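PDB 6IL9: fructuronate-tagaturonate epimerase UxaE from Cohnella laeviribosi in complex with 1 glycerol from Cohnella laeviribosi, which interconverts fructuronate and tagaturonate by epimerisation, probably at the zinc ion held within its TIM barrel. Local coordinates for residues G132-Y135 with K136-I139; I319-F322 with E323-A327; V365-A368 with G369-L373; E66-H69 with E70-L73. One frame throughout, in Å; residues are numbered along the deposited sequence.

How the contacts relate
All four contacts lie at helix starts; contacts 1, 3 and 4 include residues leading in, while contact 2 is helical throughout. Contact 3 lies closest to the ligands: Ala368's side chain is about 4 Å from the bound glycerol and about 10 Å from the zinc ion that His161, Asp273 and His343 hold. In contact 1 the side chain of Tyr135 stands about 9 Å from the glycerol, and in contact 2 that of Phe322 about 14 Å. Contacts 1 and 4 pack directly, with Ile139 CG2 3.5 Å from Arg72 NH1 and Lys136 CD 3.7 Å from His69 NE2. The centres of contacts 2 and 4 are about 46 Å apart, on opposite sides of the chain's centre.

Contact 1: residues G132-Y135 with K136-I139; sequences GRDY and KQVI
Tyr135 O accepts a nearly straight hydrogen bond from Ile139 N (3.1 Å, N-H...O 172°), the regular i to i+4 bond of helix 135-149. The chain reaches this helix from helix 125-131 through Gly132, whose positive phi suits a residue without a side chain, and through the extended Arg133 and Asp134. Asp134 O receives weak bonds from Gln137 N and Val138 N.

Asp134 and Gln137 make a capping box, their side chains crossing at about a right angle. Asp134 CG sits between the backbone N and the carbonyl carbon (chi1 60°), which swings OD1 over the helix start to accept from Gln137 N at 3.0 Å, nearly along the C-O axis. In return Gln137 reaches back with a chain extended beyond CG, and its OE1 takes Asp134 N at 3.0 Å on a lone pair in the carbonyl plane. Gln137 OE1 also lies 3.4 Å from Arg133 CB. On the buried side Val138 CG2 lies 4.4 Å from Tyr135 CD1, at the edge of the ring, and 3.9 Å from Arg133 NH1. Tyr135 OH bonds to Gln123 O on strand 117-124, while Phe176 meets its ring.

A short acid and a longer amide thus each serve the other's backbone N-H, and the carboxylate at the helix's N-terminal end would probably be stabilised by the helix dipole.

Contact 2: residues I319-F322 with E323-A327; sequences IAQF and ERELA
Gln321 carries CG anti to its own N (chi1 -176°) and bends at chi2 (64°), which folds its amide along the helix to a place between Arg324 and Glu325. Arg324 bends at chi3 (-71°) and brings its guanidinium back to meet it. Gln321 OE1 lies at the edge of that group, in its plane, taking NH2 of Arg324 at 2.7 Å and, weakly, its NE at 3.2 Å. On the other branch, Gln321 NE2 donates to Glu325 OE2 (3.1 Å) on its anti side, with amide and carboxylate nearly perpendicular. Glutamine suits this place because one amide offers both an acceptor and a donor; an alanine here would probably leave Arg324 and Glu325 without their common partner and freer to turn. Ala320 O sits 3.6 Å above the centre of the Arg324 guanidinium.

Helix 319-336 links strands 300-302 and 339-342 in a beta-alpha-beta unit of the TIM barrel. Its buried side carries Phe322 and Leu326, with CE2 of the former 4.0 Å from CD2 of the latter, both packed against helix 349-358. A water donates to Glu323 OE1 (2.7 Å) and weakly to Ile319 O, while Glu323 OE2 bonds to Tyr358 OH.

Contact 3: residues V365-A368 with G369-L373; sequences VKTA and GTNWL
Thr367, at the end of strand 363-367, is where the segment 365-368 first meets the helix that follows. A chi1 of 76° turns Thr367 OG1 back over the residue's own backbone, placed to receive a weak bond from Asn371 ND2 at 3.3 Å; its stronger partner is Gly95 O. The two side chains cross at about a right angle. Thr367 also touches through carbon, its CB 4.2 Å from Thr370 CG2, and both residues are buried.

Strand 363-367 is the eighth of the closed parallel barrel, and here it hands over to helix 369-382, the short segments running 40° apart in direction. The modified residue SEP at position 346, a phosphoserine, has its phosphate at this helix start, where O3P accepts from the backbone N of both Ala368 and Thr370, an arrangement reminiscent of phosphate sites at helix N-termini in other TIM barrels.

At Ala368 the small methyl group fits a buried turn close to the glycerol, and the carbonyl does the bonding. Ala368 O accepts from Asn371 N at 3.0 Å, with the donor 46° above the carbonyl plane, and weakly from Asn371 ND2 at 3.3 Å. Asparagine is apt because its short amide can reach back over the turn, although the bonds of ND2 to Ala368 O and Thr367 OG1 are both weak and the stronger partner of the amide is Gly97. Gly369 O then accepts from Leu373 N at 2.9 Å, the helix's own i to i+4 bonding.

Contact 4: residues E66-H69 with E70-L73; sequences ELSH and ENRL
With chi1 at 176°, the His69 side chain runs out opposite its own N, and this lays the ring along the first turn of the helix, where Leu73 meets its face and Arg72 its edge. Leu73 CG comes over that face, 4.2 Å from the His69 ring centroid, in a CH-pi contact offset toward the rim. Arg72 NH2 approaches in the ring plane instead, 3.3 Å from His69 CE1, and its guanidinium is turned 73° from the ring. Both residues meet Asp140 OD1, the ring through ND1 and Arg72 through a salt bridge from NE. Without the imidazole, as with a serine here, Leu73 would probably lose the ring it covers and Asp140 one of its partners.

Ser68 folds OG back over its own backbone (chi1 57°), from where it accepts Asn71 N at 3.3 Å; a short hydroxyl is well suited to reaching that amide. Asn71 turns its amide backward, and ND2 donates to Glu66 O at 3.1 Å, almost straight and in the carbonyl plane, while OD1 takes Arg55 N. Arg72 N bonds to Ser68 O at 3.0 Å.

This is a serine N-cap, joining strand 62-66 of the five-stranded antiparallel sheet to helix 69-78, which packs on helix 135-149.

Contact 1: residues G132-Y135 with K136-I139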
ATOM      1  N   GLY A 132      -6.808  12.883   6.660  1.00 28.47           N
ATOM      2  CA  GLY A 132      -7.927  12.944   7.579  1.00 26.37           C
ATOM      3  C   GLY A 132      -8.845  11.747   7.532  1.00 27.88           C
ATOM      4  O   GLY A 132     -10.036  11.870   7.844  1.00 28.00           O
ATOM      5  N   ARG A 133      -8.330  10.587   7.148  1.00 25.24           N
ATOM      6  CA  ARG A 133      -9.120   9.370   7.065  1.00 22.48           C
ATOM      7  C   ARG A 133      -8.752   8.432   8.204  1.00 21.86           C
ATOM      8  O   ARG A 133      -7.777   8.646   8.923  1.00 24.70           O
ATOM      9  CB  ARG A 133      -8.913   8.689   5.707  1.00 22.93           C
ATOM     10  CG  ARG A 133      -9.295   9.590   4.550  1.00 25.06           C
ATOM     11  CD  ARG A 133      -8.949   8.941   3.229  1.00 22.69           C
ATOM     12  NE  ARG A 133      -9.925   7.920   2.867  1.00 24.27           N
ATOM     13  CZ  ARG A 133      -9.609   6.754   2.311  1.00 24.25           C
ATOM     14  NH1 ARG A 133      -8.329   6.456   2.073  1.00 25.85           N
ATOM     15  NH2 ARG A 133     -10.571   5.887   1.997  1.00 22.42           N
ATOM     16  N   ASP A 134      -9.562   7.391   8.388  1.00 23.49           N
ATOM     17  CA  ASP A 134      -9.269   6.371   9.383  1.00 23.81           C
ATOM     18  C   ASP A 134      -9.289   5.004   8.720  1.00 21.96           C
ATOM     19  O   ASP A 134      -9.738   4.849   7.581  1.00 18.79           O
ATOM     20  CB  ASP A 134     -10.246   6.419  10.571  1.00 23.91           C
ATOM     21  CG  ASP A 134     -11.688   6.202  10.170  1.00 26.53           C
ATOM     22  OD1 ASP A 134     -11.989   5.227   9.449  1.00 28.40           O
ATOM     23  OD2 ASP A 134     -12.547   7.004  10.597  1.00 34.06           O
ATOM     24  N   TYR A 135      -8.818   3.998   9.463  1.00 19.83           N
ATOM     25  CA  TYR A 135      -8.665   2.665   8.882  1.00 21.88           C
ATOM     26  C   TYR A 135     -10.009   2.022   8.555  1.00 20.15           C
ATOM     27  O   TYR A 135     -10.093   1.202   7.633  1.00 18.83           O
ATOM     28  CB  TYR A 135      -7.860   1.766   9.822  1.00 23.94           C
ATOM     29  CG  TYR A 135      -6.375   1.752   9.523  1.00 20.96           C
ATOM     30  CD1 TYR A 135      -5.906   1.900   8.221  1.00 22.02           C
ATOM     31  CD2 TYR A 135      -5.449   1.604  10.543  1.00 28.20           C
ATOM     32  CE1 TYR A 135      -4.542   1.891   7.947  1.00 26.41           C
ATOM     33  CE2 TYR A 135      -4.091   1.600  10.284  1.00 22.81           C
ATOM     34  CZ  TYR A 135      -3.639   1.740   8.990  1.00 26.42           C
ATOM     35  OH  TYR A 135      -2.273   1.727   8.749  1.00 25.82           O
ATOM     36  N   LYS A 136     -11.067   2.353   9.300  1.00 19.48           N
ATOM     37  CA  LYS A 136     -12.375   1.805   8.954  1.00 19.37           C
ATOM     38  C   LYS A 136     -12.764   2.170   7.528  1.00 20.21           C
ATOM     39  O   LYS A 136     -13.260   1.322   6.781  1.00 21.10           O
ATOM     40  CB  LYS A 136     -13.434   2.304   9.939  1.00 18.64           C
ATOM     41  CG  LYS A 136     -13.314   1.679  11.303  1.00 23.60           C
ATOM     42  CD  LYS A 136     -14.302   2.314  12.272  1.00 22.64           C
ATOM     43  CE  LYS A 136     -14.431   1.480  13.532  1.00 30.54           C
ATOM     44  NZ  LYS A 136     -15.458   2.040  14.460  1.00 35.88           N
ATOM     45  N   GLN A 137     -12.524   3.425   7.127  1.00 20.03           N
ATOM     46  CA  GLN A 137     -12.869   3.853   5.777  1.00 21.23           C
ATOM     47  C   GLN A 137     -12.035   3.131   4.726  1.00 19.54           C
ATOM     48  O   GLN A 137     -12.524   2.851   3.625  1.00 19.03           O
ATOM     49  CB  GLN A 137     -12.683   5.361   5.643  1.00 22.35           C
ATOM     50  CG  GLN A 137     -13.456   6.161   6.667  1.00 25.17           C
ATOM     51  CD  GLN A 137     -13.174   7.633   6.532  1.00 27.17           C
ATOM     52  OE1 GLN A 137     -12.067   8.086   6.803  1.00 27.72           O
ATOM     53  NE2 GLN A 137     -14.168   8.391   6.091  1.00 29.65           N
ATOM     54  N   VAL A 138     -10.768   2.837   5.036  1.00 19.38           N
ATOM     55  CA  VAL A 138      -9.915   2.163   4.060  1.00 17.69           C
ATOM     56  C   VAL A 138     -10.452   0.763   3.767  1.00 17.45           C
ATOM     57  O   VAL A 138     -10.598   0.364   2.602  1.00 17.43           O
ATOM     58  CB  VAL A 138      -8.455   2.139   4.557  1.00 17.47           C
ATOM     59  CG1 VAL A 138      -7.560   1.403   3.571  1.00 19.70           C
ATOM     60  CG2 VAL A 138      -7.952   3.579   4.741  1.00 20.48           C
ATOM     61  N   ILE A 139     -10.794   0.006   4.817  1.00 16.44           N
ATOM     62  CA  ILE A 139     -11.383  -1.309   4.590  1.00 17.42           C
ATOM     63  C   ILE A 139     -12.779  -1.175   3.980  1.00 17.37           C
ATOM     64  O   ILE A 139     -13.143  -1.951   3.093  1.00 16.97           O
ATOM     65  CB  ILE A 139     -11.392  -2.146   5.885  1.00 17.33           C
ATOM     66  CG1 ILE A 139      -9.953  -2.461   6.327  1.00 17.71           C
ATOM     67  CG2 ILE A 139     -12.164  -3.452   5.674  1.00 19.04           C
ATOM     68  CD1 ILE A 139      -9.861  -3.397   7.568  1.00 19.31           C
TER

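Contact 2: residues I319-F322 with E323-A327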
ATOM      1  N   ILE A 319      21.627  -0.534 -12.332  1.00 17.76           N
ATOM      2  CA  ILE A 319      20.699  -1.663 -12.369  1.00 18.10           C
ATOM      3  C   ILE A 319      21.437  -2.991 -12.407  1.00 18.68           C
ATOM      4  O   ILE A 319      20.892  -4.015 -11.972  1.00 18.38           O
ATOM      5  CB  ILE A 319      19.723  -1.522 -13.560  1.00 18.92           C
ATOM      6  CG1 ILE A 319      18.517  -2.455 -13.404  1.00 17.77           C
ATOM      7  CG2 ILE A 319      20.429  -1.793 -14.886  1.00 21.89           C
ATOM      8  CD1 ILE A 319      17.504  -1.979 -12.352  1.00 18.24           C
ATOM      9  N   ALA A 320      22.681  -3.006 -12.891  1.00 18.89           N
ATOM     10  CA  ALA A 320      23.464  -4.234 -12.826  1.00 20.05           C
ATOM     11  C   ALA A 320      23.796  -4.589 -11.383  1.00 18.61           C
ATOM     12  O   ALA A 320      23.721  -5.763 -10.990  1.00 19.49           O
ATOM     13  CB  ALA A 320      24.743  -4.093 -13.656  1.00 20.15           C
ATOM     14  N   GLN A 321      24.163  -3.589 -10.575  1.00 20.07           N
ATOM     15  CA  GLN A 321      24.425  -3.846  -9.165  1.00 18.68           C
ATOM     16  C   GLN A 321      23.139  -4.195  -8.439  1.00 18.70           C
ATOM     17  O   GLN A 321      23.130  -5.087  -7.580  1.00 17.13           O
ATOM     18  CB  GLN A 321      25.099  -2.637  -8.510  1.00 20.98           C
ATOM     19  CG  GLN A 321      25.497  -2.872  -7.056  1.00 28.64           C
ATOM     20  CD  GLN A 321      26.549  -3.964  -6.906  1.00 35.68           C
ATOM     21  OE1 GLN A 321      27.389  -4.168  -7.794  1.00 37.76           O
ATOM     22  NE2 GLN A 321      26.511  -4.670  -5.781  1.00 36.59           N
ATOM     23  N   PHE A 322      22.038  -3.514  -8.779  1.00 17.38           N
ATOM     24  CA  PHE A 322      20.754  -3.886  -8.200  1.00 17.50           C
ATOM     25  C   PHE A 322      20.446  -5.353  -8.470  1.00 16.94           C
ATOM     26  O   PHE A 322      19.998  -6.073  -7.569  1.00 15.15           O
ATOM     27  CB  PHE A 322      19.630  -2.999  -8.748  1.00 14.50           C
ATOM     28  CG  PHE A 322      18.258  -3.456  -8.334  1.00 15.02           C
ATOM     29  CD1 PHE A 322      17.748  -3.114  -7.087  1.00 14.92           C
ATOM     30  CD2 PHE A 322      17.486  -4.241  -9.183  1.00 18.10           C
ATOM     31  CE1 PHE A 322      16.485  -3.548  -6.688  1.00 15.66           C
ATOM     32  CE2 PHE A 322      16.227  -4.688  -8.791  1.00 15.62           C
ATOM     33  CZ  PHE A 322      15.729  -4.330  -7.534  1.00 15.21           C
ATOM     34  N   GLU A 323      20.701  -5.819  -9.704  1.00 15.29           N
ATOM     35  CA  GLU A 323      20.398  -7.206 -10.042  1.00 16.13           C
ATOM     36  C   GLU A 323      21.271  -8.167  -9.241  1.00 16.03           C
ATOM     37  O   GLU A 323      20.778  -9.180  -8.725  1.00 14.39           O
ATOM     38  CB  GLU A 323      20.577  -7.451 -11.547  1.00 16.13           C
ATOM     39  CG  GLU A 323      20.395  -8.936 -11.919  1.00 16.89           C
ATOM     40  CD  GLU A 323      20.416  -9.200 -13.425  1.00 20.70           C
ATOM     41  OE1 GLU A 323      20.599  -8.236 -14.192  1.00 20.61           O
ATOM     42  OE2 GLU A 323      20.249 -10.374 -13.832  1.00 20.48           O
ATOM     43  N   ARG A 324      22.562  -7.858  -9.105  1.00 15.03           N
ATOM     44  CA  ARG A 324      23.449  -8.763  -8.373  1.00 17.08           C
ATOM     45  C   ARG A 324      23.015  -8.914  -6.921  1.00 17.56           C
ATOM     46  O   ARG A 324      23.022 -10.027  -6.378  1.00 17.63           O
ATOM     47  CB  ARG A 324      24.895  -8.272  -8.441  1.00 20.78           C
ATOM     48  CG  ARG A 324      25.549  -8.498  -9.793  1.00 22.66           C
ATOM     49  CD  ARG A 324      27.045  -8.220  -9.732  1.00 31.26           C
ATOM     50  NE  ARG A 324      27.331  -6.797  -9.592  1.00 32.98           N
ATOM     51  CZ  ARG A 324      27.404  -5.946 -10.614  1.00 29.67           C
ATOM     52  NH1 ARG A 324      27.215  -6.376 -11.857  1.00 33.92           N
ATOM     53  NH2 ARG A 324      27.677  -4.668 -10.393  1.00 32.95           N
ATOM     54  N   GLU A 325      22.625  -7.814  -6.281  1.00 13.99           N
ATOM     55  CA  GLU A 325      22.162  -7.891  -4.900  1.00 14.68           C
ATOM     56  C   GLU A 325      20.788  -8.539  -4.812  1.00 17.44           C
ATOM     57  O   GLU A 325      20.531  -9.328  -3.891  1.00 16.51           O
ATOM     58  CB  GLU A 325      22.159  -6.501  -4.265  1.00 19.30           C
ATOM     59  CG  GLU A 325      23.567  -5.915  -4.275  1.00 20.48           C
ATOM     60  CD  GLU A 325      23.820  -4.894  -3.199  1.00 30.70           C
ATOM     61  OE1 GLU A 325      22.880  -4.566  -2.447  1.00 30.45           O
ATOM     62  OE2 GLU A 325      24.980  -4.425  -3.115  1.00 33.35           O
ATOM     63  N   LEU A 326      19.895  -8.232  -5.764  1.00 17.22           N
ATOM     64  CA  LEU A 326      18.580  -8.871  -5.767  1.00 14.42           C
ATOM     65  C   LEU A 326      18.708 -10.387  -5.830  1.00 16.55           C
ATOM     66  O   LEU A 326      17.951 -11.109  -5.175  1.00 16.31           O
ATOM     67  CB  LEU A 326      17.737  -8.350  -6.936  1.00 14.93           C
ATOM     68  CG  LEU A 326      16.422  -9.087  -7.206  1.00 16.11           C
ATOM     69  CD1 LEU A 326      15.470  -8.848  -6.047  1.00 18.71           C
ATOM     70  CD2 LEU A 326      15.790  -8.633  -8.522  1.00 16.83           C
ATOM     71  N   ALA A 327      19.668 -10.890  -6.612  1.00 15.27           N
ATOM     72  CA  ALA A 327      19.854 -12.335  -6.716  1.00 17.23           C
ATOM     73  C   ALA A 327      20.072 -12.959  -5.343  1.00 15.88           C
ATOM     74  O   ALA A 327      19.463 -13.988  -5.020  1.00 15.86           O
ATOM     75  CB  ALA A 327      21.033 -12.649  -7.643  1.00 17.43           C
TER
HETATM   76  O   HOH W   1      20.410  -5.562 -14.518  1.00 23.93           O

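Contact 3: residues V365-A368 with G369-L373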
ATOM      1  N   VAL A 365       4.666  -6.388  -3.931  1.00 15.61           N
ATOM      2  CA  VAL A 365       5.014  -5.048  -4.394  1.00 15.16           C
ATOM      3  C   VAL A 365       3.956  -4.090  -3.870  1.00 14.64           C
ATOM      4  O   VAL A 365       2.761  -4.374  -3.991  1.00 14.46           O
ATOM      5  CB  VAL A 365       5.094  -4.984  -5.929  1.00 16.75           C
ATOM      6  CG1 VAL A 365       5.275  -3.542  -6.396  1.00 16.58           C
ATOM      7  CG2 VAL A 365       6.235  -5.867  -6.445  1.00 19.36           C
ATOM      8  N   LYS A 366       4.385  -2.961  -3.294  1.00 15.01           N
ATOM      9  CA  LYS A 366       3.445  -1.979  -2.752  1.00 14.58           C
ATOM     10  C   LYS A 366       3.373  -0.738  -3.629  1.00 15.67           C
ATOM     11  O   LYS A 366       4.398  -0.239  -4.107  1.00 16.71           O
ATOM     12  CB  LYS A 366       3.824  -1.553  -1.328  1.00 18.27           C
ATOM     13  CG  LYS A 366       3.692  -2.652  -0.317  1.00 18.28           C
ATOM     14  CD  LYS A 366       3.511  -2.089   1.092  1.00 17.04           C
ATOM     15  CE  LYS A 366       3.610  -3.232   2.086  1.00 18.90           C
ATOM     16  NZ  LYS A 366       3.378  -2.771   3.481  1.00 20.32           N
ATOM     17  N   THR A 367       2.148  -0.264  -3.848  1.00 14.34           N
ATOM     18  CA  THR A 367       1.853   1.014  -4.485  1.00 15.72           C
ATOM     19  C   THR A 367       0.849   1.773  -3.630  1.00 16.04           C
ATOM     20  O   THR A 367       0.112   1.187  -2.822  1.00 15.65           O
ATOM     21  CB  THR A 367       1.255   0.857  -5.899  1.00 16.67           C
ATOM     22  OG1 THR A 367      -0.118   0.450  -5.797  1.00 18.24           O
ATOM     23  CG2 THR A 367       2.034  -0.158  -6.722  1.00 16.22           C
ATOM     24  N   ALA A 368       0.811   3.093  -3.827  1.00 16.79           N
ATOM     25  CA  ALA A 368      -0.247   3.909  -3.234  1.00 16.79           C
ATOM     26  C   ALA A 368      -0.369   5.233  -3.979  1.00 16.59           C
ATOM     27  O   ALA A 368      -1.380   5.485  -4.644  1.00 16.83           O
ATOM     28  CB  ALA A 368       0.017   4.139  -1.742  1.00 19.14           C
ATOM     29  N   GLY A 369       0.670   6.068  -3.907  1.00 14.64           N
ATOM     30  CA  GLY A 369       0.578   7.402  -4.478  1.00 14.86           C
ATOM     31  C   GLY A 369       0.387   7.432  -5.984  1.00 16.53           C
ATOM     32  O   GLY A 369      -0.180   8.390  -6.521  1.00 16.30           O
ATOM     33  N   THR A 370       0.852   6.397  -6.690  1.00 16.15           N
ATOM     34  CA  THR A 370       0.672   6.384  -8.140  1.00 16.76           C
ATOM     35  C   THR A 370      -0.803   6.350  -8.511  1.00 18.67           C
ATOM     36  O   THR A 370      -1.189   6.839  -9.575  1.00 18.55           O
ATOM     37  CB  THR A 370       1.405   5.198  -8.769  1.00 19.59           C
ATOM     38  OG1 THR A 370       1.744   5.502 -10.129  1.00 17.97           O
ATOM     39  CG2 THR A 370       0.552   3.916  -8.732  1.00 18.69           C
ATOM     40  N   ASN A 371      -1.641   5.805  -7.631  1.00 15.36           N
ATOM     41  CA  ASN A 371      -3.074   5.769  -7.885  1.00 15.14           C
ATOM     42  C   ASN A 371      -3.706   7.141  -7.688  1.00 17.94           C
ATOM     43  O   ASN A 371      -4.678   7.489  -8.378  1.00 17.02           O
ATOM     44  CB  ASN A 371      -3.690   4.698  -6.980  1.00 17.78           C
ATOM     45  CG  ASN A 371      -3.043   3.341  -7.194  1.00 17.97           C
ATOM     46  OD1 ASN A 371      -3.021   2.835  -8.317  1.00 19.49           O
ATOM     47  ND2 ASN A 371      -2.490   2.759  -6.137  1.00 17.39           N
ATOM     48  N   TRP A 372      -3.142   7.934  -6.770  1.00 16.65           N
ATOM     49  CA  TRP A 372      -3.508   9.339  -6.641  1.00 15.21           C
ATOM     50  C   TRP A 372      -3.029  10.136  -7.854  1.00 15.19           C
ATOM     51  O   TRP A 372      -3.752  10.999  -8.364  1.00 15.86           O
ATOM     52  CB  TRP A 372      -2.926   9.879  -5.325  1.00 16.75           C
ATOM     53  CG  TRP A 372      -2.407  11.288  -5.315  1.00 15.34           C
ATOM     54  CD1 TRP A 372      -1.092  11.686  -5.374  1.00 15.08           C
ATOM     55  CD2 TRP A 372      -3.180  12.483  -5.178  1.00 17.06           C
ATOM     56  NE1 TRP A 372      -1.008  13.057  -5.312  1.00 15.32           N
ATOM     57  CE2 TRP A 372      -2.276  13.570  -5.177  1.00 17.07           C
ATOM     58  CE3 TRP A 372      -4.549  12.742  -5.048  1.00 17.98           C
ATOM     59  CZ2 TRP A 372      -2.703  14.901  -5.066  1.00 18.17           C
ATOM     60  CZ3 TRP A 372      -4.969  14.061  -4.928  1.00 20.88           C
ATOM     61  CH2 TRP A 372      -4.047  15.123  -4.949  1.00 21.74           C
ATOM     62  N   LEU A 373      -1.827   9.844  -8.358  1.00 14.53           N
ATOM     63  CA  LEU A 373      -1.363  10.596  -9.518  1.00 13.44           C
ATOM     64  C   LEU A 373      -2.205  10.303 -10.757  1.00 17.00           C
ATOM     65  O   LEU A 373      -2.355  11.177 -11.618  1.00 17.54           O
ATOM     66  CB  LEU A 373       0.117  10.303  -9.801  1.00 15.28           C
ATOM     67  CG  LEU A 373       1.133  10.888  -8.824  1.00 14.63           C
ATOM     68  CD1 LEU A 373       2.559  10.558  -9.284  1.00 15.63           C
ATOM     69  CD2 LEU A 373       0.978  12.407  -8.650  1.00 16.58           C
TER

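Contact 4: residues E66-H69 with E70-L73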
ATOM      1  N   GLU A  66     -26.981   4.081   1.988  1.00 21.42           N
ATOM      2  CA  GLU A  66     -25.683   4.698   1.784  1.00 23.19           C
ATOM      3  C   GLU A  66     -24.573   3.675   2.001  1.00 22.27           C
ATOM      4  O   GLU A  66     -24.735   2.691   2.725  1.00 24.69           O
ATOM      5  CB  GLU A  66     -25.495   5.864   2.749  1.00 27.57           C
ATOM      6  CG  GLU A  66     -26.608   6.885   2.678  1.00 28.44           C
ATOM      7  CD  GLU A  66     -26.261   8.030   1.762  1.00 37.90           C
ATOM      8  OE1 GLU A  66     -25.222   7.940   1.070  1.00 36.76           O
ATOM      9  OE2 GLU A  66     -27.018   9.022   1.744  1.00 38.08           O
ATOM     10  N   LEU A  67     -23.423   3.932   1.379  1.00 22.38           N
ATOM     11  CA  LEU A  67     -22.255   3.067   1.550  1.00 22.85           C
ATOM     12  C   LEU A  67     -21.542   3.398   2.863  1.00 22.98           C
ATOM     13  O   LEU A  67     -20.393   3.837   2.890  1.00 26.44           O
ATOM     14  CB  LEU A  67     -21.310   3.217   0.363  1.00 21.48           C
ATOM     15  CG  LEU A  67     -21.464   2.224  -0.788  1.00 29.65           C
ATOM     16  CD1 LEU A  67     -22.906   2.086  -1.236  1.00 23.38           C
ATOM     17  CD2 LEU A  67     -20.567   2.590  -1.958  1.00 22.58           C
ATOM     18  N   SER A  68     -22.248   3.166   3.969  1.00 23.48           N
ATOM     19  CA  SER A  68     -21.762   3.532   5.288  1.00 23.68           C
ATOM     20  C   SER A  68     -20.910   2.414   5.886  1.00 21.82           C
ATOM     21  O   SER A  68     -20.923   1.264   5.436  1.00 21.29           O
ATOM     22  CB  SER A  68     -22.931   3.841   6.222  1.00 23.38           C
ATOM     23  OG  SER A  68     -23.792   2.718   6.290  1.00 23.88           O
ATOM     24  N   HIS A  69     -20.168   2.769   6.933  1.00 22.69           N
ATOM     25  CA  HIS A  69     -19.404   1.755   7.646  1.00 23.43           C
ATOM     26  C   HIS A  69     -20.324   0.690   8.232  1.00 23.40           C
ATOM     27  O   HIS A  69     -20.051  -0.509   8.123  1.00 22.60           O
ATOM     28  CB  HIS A  69     -18.559   2.398   8.748  1.00 23.97           C
ATOM     29  CG  HIS A  69     -17.826   1.399   9.584  1.00 26.42           C
ATOM     30  ND1 HIS A  69     -16.893   0.533   9.052  1.00 23.46           N
ATOM     31  CD2 HIS A  69     -17.921   1.091  10.899  1.00 25.79           C
ATOM     32  CE1 HIS A  69     -16.425  -0.247  10.010  1.00 25.71           C
ATOM     33  NE2 HIS A  69     -17.039   0.065  11.139  1.00 24.95           N
ATOM     34  N   GLU A  70     -21.432   1.107   8.847  1.00 26.73           N
ATOM     35  CA  GLU A  70     -22.308   0.132   9.484  1.00 26.71           C
ATOM     36  C   GLU A  70     -22.893  -0.837   8.466  1.00 22.66           C
ATOM     37  O   GLU A  70     -23.015  -2.034   8.744  1.00 23.92           O
ATOM     38  CB  GLU A  70     -23.416   0.842  10.270  1.00 30.30           C
ATOM     39  CG  GLU A  70     -22.952   1.413  11.615  1.00 36.81           C
ATOM     40  CD  GLU A  70     -22.352   0.364  12.566  1.00 45.61           C
ATOM     41  OE1 GLU A  70     -22.853  -0.786  12.614  1.00 47.87           O
ATOM     42  OE2 GLU A  70     -21.371   0.699  13.272  1.00 47.74           O
ATOM     43  N   ASN A  71     -23.250  -0.344   7.271  1.00 21.37           N
ATOM     44  CA  ASN A  71     -23.770  -1.237   6.247  1.00 20.77           C
ATOM     45  C   ASN A  71     -22.678  -2.140   5.689  1.00 20.85           C
ATOM     46  O   ASN A  71     -22.972  -3.248   5.231  1.00 22.56           O
ATOM     47  CB  ASN A  71     -24.435  -0.431   5.133  1.00 21.61           C
ATOM     48  CG  ASN A  71     -25.841   0.013   5.504  1.00 22.44           C
ATOM     49  OD1 ASN A  71     -26.484  -0.584   6.376  1.00 25.50           O
ATOM     50  ND2 ASN A  71     -26.325   1.065   4.843  1.00 25.37           N
ATOM     51  N   ARG A  72     -21.417  -1.696   5.731  1.00 21.47           N
ATOM     52  CA  ARG A  72     -20.328  -2.585   5.339  1.00 20.38           C
ATOM     53  C   ARG A  72     -20.215  -3.757   6.303  1.00 20.82           C
ATOM     54  O   ARG A  72     -19.956  -4.892   5.885  1.00 19.94           O
ATOM     55  CB  ARG A  72     -19.004  -1.817   5.272  1.00 20.65           C
ATOM     56  CG  ARG A  72     -17.879  -2.594   4.609  1.00 19.56           C
ATOM     57  CD  ARG A  72     -17.014  -3.342   5.642  1.00 19.80           C
ATOM     58  NE  ARG A  72     -16.144  -2.420   6.360  1.00 20.60           N
ATOM     59  CZ  ARG A  72     -15.229  -2.781   7.252  1.00 21.43           C
ATOM     60  NH1 ARG A  72     -15.059  -4.061   7.556  1.00 19.81           N
ATOM     61  NH2 ARG A  72     -14.485  -1.855   7.839  1.00 22.20           N
ATOM     62  N   LEU A  73     -20.416  -3.506   7.595  1.00 23.53           N
ATOM     63  CA  LEU A  73     -20.346  -4.597   8.561  1.00 22.58           C
ATOM     64  C   LEU A  73     -21.484  -5.583   8.341  1.00 23.36           C
ATOM     65  O   LEU A  73     -21.303  -6.796   8.490  1.00 22.69           O
ATOM     66  CB  LEU A  73     -20.367  -4.040   9.983  1.00 23.73           C
ATOM     67  CG  LEU A  73     -19.238  -3.058  10.313  1.00 27.98           C
ATOM     68  CD1 LEU A  73     -19.383  -2.486  11.712  1.00 27.62           C
ATOM     69  CD2 LEU A  73     -17.894  -3.752  10.164  1.00 27.21           C
TER